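Local coordinates for YARHG domain-containing protein (Legionella pneumophila subsp. pneumophila, PDB 4G2A) that is of unknown function but may bind a nutrient, pairing a largely beta-stranded DUF4424 region with a helical YARHG domain, at residues 268-280 with 302-315. Numbering follows the deposited sequence.
With SO4 (sulfate ion), chain C.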
loop_
_atom_site.group_PDB
_atom_site.type_symbol
_atom_site.label_atom_id
_atom_site.label_comp_id
_atom_site.label_asym_id
_atom_site.label_seq_id
_atom_site.Cartn_x
_atom_site.Cartn_y
_atom_site.Cartn_z
ATOM N N PHE A 268 -16.475 -24.123 -12.211
ATOM C CA PHE A 268 -16.009 -22.750 -11.948
ATOM C C PHE A 268 -14.663 -22.748 -11.212
ATOM O O PHE A 268 -13.811 -21.943 -11.576
ATOM C CB PHE A 268 -17.052 -21.924 -11.169
ATOM C CG PHE A 268 -18.344 -21.645 -11.910
ATOM C CD1 PHE A 268 -18.345 -21.394 -13.286
ATOM C CD2 PHE A 268 -19.555 -21.578 -11.229
ATOM C CE1 PHE A 268 -19.535 -21.109 -13.964
ATOM C CE2 PHE A 268 -20.746 -21.276 -11.907
ATOM C CZ PHE A 268 -20.727 -21.051 -13.270
ATOM N N LEU A 269 -14.446 -23.674 -10.243
ATOM C CA LEU A 269 -13.179 -23.772 -9.507
ATOM C C LEU A 269 -12.017 -24.092 -10.432
ATOM O O LEU A 269 -10.959 -23.459 -10.317
ATOM C CB LEU A 269 -13.238 -24.821 -8.370
ATOM C CG LEU A 269 -11.901 -25.143 -7.668
ATOM C CD1 LEU A 269 -11.338 -23.920 -6.923
ATOM C CD2 LEU A 269 -12.040 -26.297 -6.735
ATOM N N ARG A 270 -12.202 -25.090 -11.322
ATOM C CA ARG A 270 -11.198 -25.530 -12.283
ATOM C C ARG A 270 -10.805 -24.409 -13.232
ATOM O O ARG A 270 -9.620 -24.231 -13.515
ATOM C CB ARG A 270 -11.735 -26.725 -13.104
ATOM C CG ARG A 270 -10.856 -27.121 -14.303
ATOM C CD ARG A 270 -11.542 -28.049 -15.298
ATOM N NE ARG A 270 -12.024 -29.288 -14.687
ATOM C CZ ARG A 270 -11.258 -30.322 -14.337
ATOM N NH1 ARG A 270 -9.935 -30.273 -14.512
ATOM N NH2 ARG A 270 -11.801 -31.402 -13.792
ATOM N N ASN A 271 -11.805 -23.708 -13.775
ATOM C CA ASN A 271 -11.594 -22.684 -14.771
ATOM C C ASN A 271 -11.032 -21.382 -14.172
ATOM O O ASN A 271 -10.306 -20.678 -14.880
ATOM C CB ASN A 271 -12.862 -22.486 -15.569
ATOM C CG ASN A 271 -13.016 -23.611 -16.572
ATOM O OD1 ASN A 271 -12.349 -23.632 -17.605
ATOM N ND2 ASN A 271 -13.804 -24.630 -16.250
ATOM N N THR A 272 -11.242 -21.145 -12.841
ATOM C CA THR A 272 -10.710 -20.004 -12.080
ATOM C C THR A 272 -9.157 -20.105 -12.034
ATOM O O THR A 272 -8.467 -19.071 -12.002
ATOM C CB THR A 272 -11.359 -20.001 -10.689
ATOM O OG1 THR A 272 -12.720 -19.631 -10.843
ATOM C CG2 THR A 272 -10.696 -19.040 -9.684
ATOM N N ILE A 273 -8.627 -21.353 -12.056
ATOM C CA ILE A 273 -7.192 -21.659 -12.022
ATOM C C ILE A 273 -6.509 -21.019 -13.245
ATOM O O ILE A 273 -5.412 -20.479 -13.111
ATOM C CB ILE A 273 -6.929 -23.201 -11.922
ATOM C CG1 ILE A 273 -7.469 -23.772 -10.589
ATOM C CG2 ILE A 273 -5.437 -23.536 -12.064
ATOM C CD1 ILE A 273 -7.604 -25.293 -10.517
ATOM N N TYR A 274 -7.215 -21.010 -14.400
ATOM C CA TYR A 274 -6.773 -20.456 -15.679
ATOM C C TYR A 274 -7.161 -18.981 -15.843
ATOM O O TYR A 274 -6.413 -18.234 -16.465
ATOM C CB TYR A 274 -7.411 -21.256 -16.830
ATOM C CG TYR A 274 -7.101 -22.732 -16.812
ATOM C CD1 TYR A 274 -5.951 -23.229 -17.416
ATOM C CD2 TYR A 274 -7.998 -23.646 -16.266
ATOM C CE1 TYR A 274 -5.689 -24.593 -17.458
ATOM C CE2 TYR A 274 -7.722 -25.014 -16.260
ATOM C CZ TYR A 274 -6.565 -25.483 -16.860
ATOM O OH TYR A 274 -6.275 -26.826 -16.893
ATOM N N ALA A 275 -8.358 -18.586 -15.331
ATOM C CA ALA A 275 -8.936 -17.223 -15.376
ATOM C C ALA A 275 -8.068 -16.237 -14.611
ATOM O O ALA A 275 -8.081 -15.041 -14.895
ATOM C CB ALA A 275 -10.334 -17.234 -14.802
ATOM N N GLN A 276 -7.304 -16.774 -13.649
ATOM C CA GLN A 276 -6.277 -16.157 -12.800
ATOM C C GLN A 276 -5.261 -15.406 -13.679
ATOM O O GLN A 276 -4.797 -14.342 -13.295
ATOM C CB GLN A 276 -5.560 -17.315 -12.027
ATOM C CG GLN A 276 -4.579 -16.903 -10.935
ATOM C CD GLN A 276 -3.643 -18.003 -10.464
ATOM O OE1 GLN A 276 -2.580 -17.730 -9.883
ATOM N NE2 GLN A 276 -3.981 -19.265 -10.703
ATOM N N TYR A 277 -4.923 -15.975 -14.860
ATOM C CA TYR A 277 -3.936 -15.419 -15.788
ATOM C C TYR A 277 -4.580 -14.747 -17.018
ATOM O O TYR A 277 -3.885 -14.315 -17.938
ATOM C CB TYR A 277 -2.958 -16.531 -16.215
ATOM C CG TYR A 277 -2.301 -17.214 -15.031
ATOM C CD1 TYR A 277 -1.372 -16.539 -14.239
ATOM C CD2 TYR A 277 -2.628 -18.523 -14.684
ATOM C CE1 TYR A 277 -0.780 -17.151 -13.138
ATOM C CE2 TYR A 277 -2.050 -19.141 -13.580
ATOM C CZ TYR A 277 -1.111 -18.456 -12.820
ATOM O OH TYR A 277 -0.508 -19.037 -11.734
ATOM N N GLY A 278 -5.895 -14.658 -17.015
ATOM C CA GLY A 278 -6.639 -13.996 -18.077
ATOM C C GLY A 278 -6.950 -14.809 -19.312
ATOM O O GLY A 278 -7.041 -14.240 -20.404
ATOM N N ARG A 279 -7.169 -16.133 -19.149
ATOM C CA ARG A 279 -7.546 -16.994 -20.264
ATOM C C ARG A 279 -8.883 -16.522 -20.807
ATOM O O ARG A 279 -9.741 -16.120 -20.025
ATOM C CB ARG A 279 -7.636 -18.455 -19.815
ATOM C CG ARG A 279 -7.913 -19.428 -20.964
ATOM C CD ARG A 279 -8.373 -20.758 -20.441
ATOM N NE ARG A 279 -8.556 -21.720 -21.519
ATOM C CZ ARG A 279 -9.684 -21.880 -22.198
ATOM N NH1 ARG A 279 -10.741 -21.128 -21.928
ATOM N NH2 ARG A 279 -9.760 -22.785 -23.164
ATOM N N GLN A 280 -9.043 -16.522 -22.131
ATOM C CA GLN A 280 -10.291 -16.094 -22.756
ATOM C C GLN A 280 -11.207 -17.303 -22.886
ATOM O O GLN A 280 -10.755 -18.381 -23.284
ATOM C CB GLN A 280 -10.028 -15.399 -24.094
ATOM C CG GLN A 280 -9.542 -13.959 -23.890
ATOM C CD GLN A 280 -8.376 -13.594 -24.771
ATOM O OE1 GLN A 280 -7.237 -14.041 -24.562
ATOM N NE2 GLN A 280 -8.635 -12.756 -25.765
ATOM N N TYR A 302 -2.224 -14.611 -22.976
ATOM C CA TYR A 302 -2.391 -15.795 -22.133
ATOM C C TYR A 302 -1.742 -17.023 -22.768
ATOM O O TYR A 302 -1.775 -17.188 -23.991
ATOM C CB TYR A 302 -3.868 -16.114 -21.798
ATOM C CG TYR A 302 -4.011 -17.433 -21.054
ATOM C CD1 TYR A 302 -3.657 -17.540 -19.710
ATOM C CD2 TYR A 302 -4.380 -18.601 -21.724
ATOM C CE1 TYR A 302 -3.715 -18.761 -19.039
ATOM C CE2 TYR A 302 -4.414 -19.833 -21.067
ATOM C CZ TYR A 302 -4.099 -19.902 -19.719
ATOM O OH TYR A 302 -4.155 -21.089 -19.045
ATOM N N SER A 303 -1.175 -17.884 -21.901
ATOM C CA SER A 303 -0.559 -19.167 -22.217
ATOM C C SER A 303 -0.704 -20.096 -21.039
ATOM O O SER A 303 -0.606 -19.650 -19.891
ATOM C CB SER A 303 0.920 -19.001 -22.556
ATOM O OG SER A 303 1.543 -20.270 -22.694
ATOM N N ASP A 304 -0.856 -21.395 -21.313
ATOM C CA ASP A 304 -0.930 -22.400 -20.263
ATOM C C ASP A 304 0.407 -22.479 -19.507
ATOM O O ASP A 304 0.407 -22.911 -18.360
ATOM C CB ASP A 304 -1.341 -23.768 -20.829
ATOM C CG ASP A 304 -2.819 -23.864 -21.199
ATOM O OD1 ASP A 304 -3.677 -23.494 -20.349
ATOM O OD2 ASP A 304 -3.123 -24.341 -22.324
ATOM N N ARG A 305 1.519 -21.952 -20.100
ATOM C CA ARG A 305 2.859 -21.874 -19.474
ATOM C C ARG A 305 2.851 -21.018 -18.191
ATOM O O ARG A 305 3.743 -21.174 -17.356
ATOM C CB ARG A 305 3.914 -21.320 -20.450
ATOM C CG ARG A 305 4.172 -22.184 -21.689
ATOM C CD ARG A 305 4.958 -23.442 -21.393
ATOM N NE ARG A 305 5.513 -24.019 -22.615
ATOM C CZ ARG A 305 6.525 -24.880 -22.639
ATOM N NH1 ARG A 305 7.102 -25.273 -21.507
ATOM N NH2 ARG A 305 6.975 -25.350 -23.797
HETATM N N MSE A 306 1.820 -20.162 -18.014
HETATM C CA MSE A 306 1.639 -19.309 -16.836
HETATM C C MSE A 306 1.252 -20.103 -15.573
HETATM O O MSE A 306 1.428 -19.587 -14.462
HETATM C CB MSE A 306 0.590 -18.225 -17.118
HETATM C CG MSE A 306 1.145 -17.134 -18.019
HETATM SE SE MSE A 306 -0.167 -15.964 -18.811
HETATM C CE MSE A 306 1.035 -14.730 -19.703
ATOM N N LEU A 307 0.748 -21.349 -15.728
ATOM C CA LEU A 307 0.365 -22.173 -14.576
ATOM C C LEU A 307 1.609 -22.588 -13.777
ATOM O O LEU A 307 2.586 -23.089 -14.339
ATOM C CB LEU A 307 -0.460 -23.405 -14.973
ATOM C CG LEU A 307 -1.786 -23.152 -15.690
ATOM C CD1 LEU A 307 -2.243 -24.397 -16.375
ATOM C CD2 LEU A 307 -2.863 -22.701 -14.738
ATOM N N ASN A 308 1.569 -22.318 -12.475
ATOM C CA ASN A 308 2.651 -22.602 -11.550
ATOM C C ASN A 308 2.411 -23.967 -10.876
ATOM O O ASN A 308 1.439 -24.656 -11.202
ATOM C CB ASN A 308 2.835 -21.437 -10.533
ATOM C CG ASN A 308 1.738 -21.189 -9.515
ATOM O OD1 ASN A 308 0.922 -22.047 -9.199
ATOM N ND2 ASN A 308 1.781 -20.037 -8.866
ATOM N N GLU A 309 3.320 -24.361 -9.964
ATOM C CA GLU A 309 3.287 -25.647 -9.259
ATOM C C GLU A 309 2.030 -25.803 -8.394
ATOM O O GLU A 309 1.487 -26.902 -8.334
ATOM C CB GLU A 309 4.567 -25.837 -8.420
ATOM C CG GLU A 309 5.788 -26.102 -9.295
ATOM C CD GLU A 309 7.144 -26.180 -8.614
ATOM O OE1 GLU A 309 7.237 -26.798 -7.527
ATOM O OE2 GLU A 309 8.129 -25.674 -9.203
ATOM N N GLU A 310 1.552 -24.708 -7.760
ATOM C CA GLU A 310 0.349 -24.713 -6.918
ATOM C C GLU A 310 -0.891 -25.028 -7.754
ATOM O O GLU A 310 -1.703 -25.859 -7.344
ATOM C CB GLU A 310 0.169 -23.370 -6.178
ATOM C CG GLU A 310 1.128 -23.133 -5.020
ATOM C CD GLU A 310 2.571 -22.894 -5.414
ATOM O OE1 GLU A 310 2.859 -21.829 -6.005
ATOM O OE2 GLU A 310 3.406 -23.794 -5.163
ATOM N N ASP A 311 -1.019 -24.375 -8.928
ATOM C CA ASP A 311 -2.099 -24.554 -9.901
ATOM C C ASP A 311 -2.193 -26.001 -10.332
ATOM O O ASP A 311 -3.254 -26.596 -10.226
ATOM C CB ASP A 311 -1.853 -23.671 -11.134
ATOM C CG ASP A 311 -1.703 -22.180 -10.867
ATOM O OD1 ASP A 311 -2.204 -21.700 -9.820
ATOM O OD2 ASP A 311 -1.067 -21.498 -11.685
ATOM N N LYS A 312 -1.065 -26.571 -10.773
ATOM C CA LYS A 312 -0.896 -27.958 -11.217
ATOM C C LYS A 312 -1.266 -28.962 -10.090
ATOM O O LYS A 312 -1.970 -29.933 -10.370
ATOM C CB LYS A 312 0.539 -28.183 -11.719
ATOM C CG LYS A 312 0.835 -27.380 -12.974
ATOM C CD LYS A 312 2.311 -27.229 -13.250
ATOM C CE LYS A 312 2.529 -26.435 -14.518
ATOM N NZ LYS A 312 3.922 -25.927 -14.635
ATOM N N LYS A 313 -0.864 -28.688 -8.824
ATOM C CA LYS A 313 -1.225 -29.520 -7.658
ATOM C C LYS A 313 -2.742 -29.528 -7.435
ATOM O O LYS A 313 -3.303 -30.587 -7.138
ATOM C CB LYS A 313 -0.510 -29.064 -6.373
ATOM C CG LYS A 313 0.932 -29.507 -6.272
ATOM C CD LYS A 313 1.577 -28.983 -4.993
ATOM C CE LYS A 313 2.968 -29.537 -4.825
ATOM N NZ LYS A 313 3.553 -29.171 -3.509
ATOM N N LEU A 314 -3.411 -28.365 -7.604
ATOM C CA LEU A 314 -4.871 -28.294 -7.455
ATOM C C LEU A 314 -5.569 -29.064 -8.582
ATOM O O LEU A 314 -6.513 -29.822 -8.302
ATOM C CB LEU A 314 -5.396 -26.854 -7.354
ATOM C CG LEU A 314 -6.907 -26.699 -7.042
ATOM C CD1 LEU A 314 -7.367 -27.594 -5.884
ATOM C CD2 LEU A 314 -7.244 -25.249 -6.740
ATOM N N LEU A 315 -5.082 -28.931 -9.826
ATOM C CA LEU A 315 -5.643 -29.676 -10.969
ATOM C C LEU A 315 -5.462 -31.168 -10.795
ATOM O O LEU A 315 -6.345 -31.934 -11.174
ATOM C CB LEU A 315 -5.026 -29.219 -12.301
ATOM C CG LEU A 315 -5.500 -27.828 -12.748
ATOM C CD1 LEU A 315 -4.513 -27.196 -13.721
ATOM C CD2 LEU A 315 -6.947 -27.876 -13.285
HETATM S S SO4 C . -13.911 -22.312 -23.055
HETATM O O1 SO4 C . -13.134 -21.532 -24.021
HETATM O O2 SO4 C . -14.810 -23.207 -23.772
HETATM O O3 SO4 C . -12.982 -23.067 -22.250
HETATM O O4 SO4 C . -14.701 -21.483 -22.170
HETATM O O HOH W 1 -7.774 -32.115 -13.502
HETATM O O HOH W 2 -5.974 -23.010 -22.089
#
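Y277 and D311 meet through a short hydrogen bond, Y277 OH to D311 OD2 at 2.5 Å, made in the plane of the ring on the syn lone pair of the carboxylate. The other oxygen, OD1, takes the amide of Q276: NE2 lies 3.1 Å from D311 OD1 on an almost straight bond (176°), coming from above the carboxylate plane. Tyrosine suits its place because a flat ring fits between Q276 CG, over the centre of one face, and M306 O, 3.2 Å above the opposite face and offset toward the rim, while its hydroxyl extends to D311. CB of M306, a selenomethionine, adds a CH-pi contact.

Beyond this polar knot, I273 packs helix to helix, with CG2 against D311 CB (3.7 Å) and CD1 against L314 and L315. Branched aliphatics suit this place: each methyl can meet a different neighbour, leaving no polar group to satisfy. This is the helical YARHG domain, where helices 263-275 and 309-321 pack nearly antiparallel, their short segments 163° apart. From the preceding loop, L307 divides its methyls, CD1 touching Y274 CE1 and CD2 lying at the edge of the Y277 ring.

Y302 packs on G278 and R279, joining the turn after helix 263-275 to the chain leading into helix 309-321. With Y302 CG anti to the backbone N (chi1 174°), R279 CB lies over the centre of one ring face, a CH-pi contact at 3.6 Å from the centroid. Y302 OH points at the edge of Y274 and gives its proton to D304 OD1 (2.8 Å). A water links the same oxygen to R279 NE, and R279 NH1 weakly holds a sulfate, probably from the crystallisation liquor.

In the second shell, D311 OD2 accepts from N308 N (2.9 Å), the N-cap residue: half of a capping box. R241 of helix 236-250 bonds both Q276 OE1 and Y277 OH, and its charge would probably favour an ionised D311.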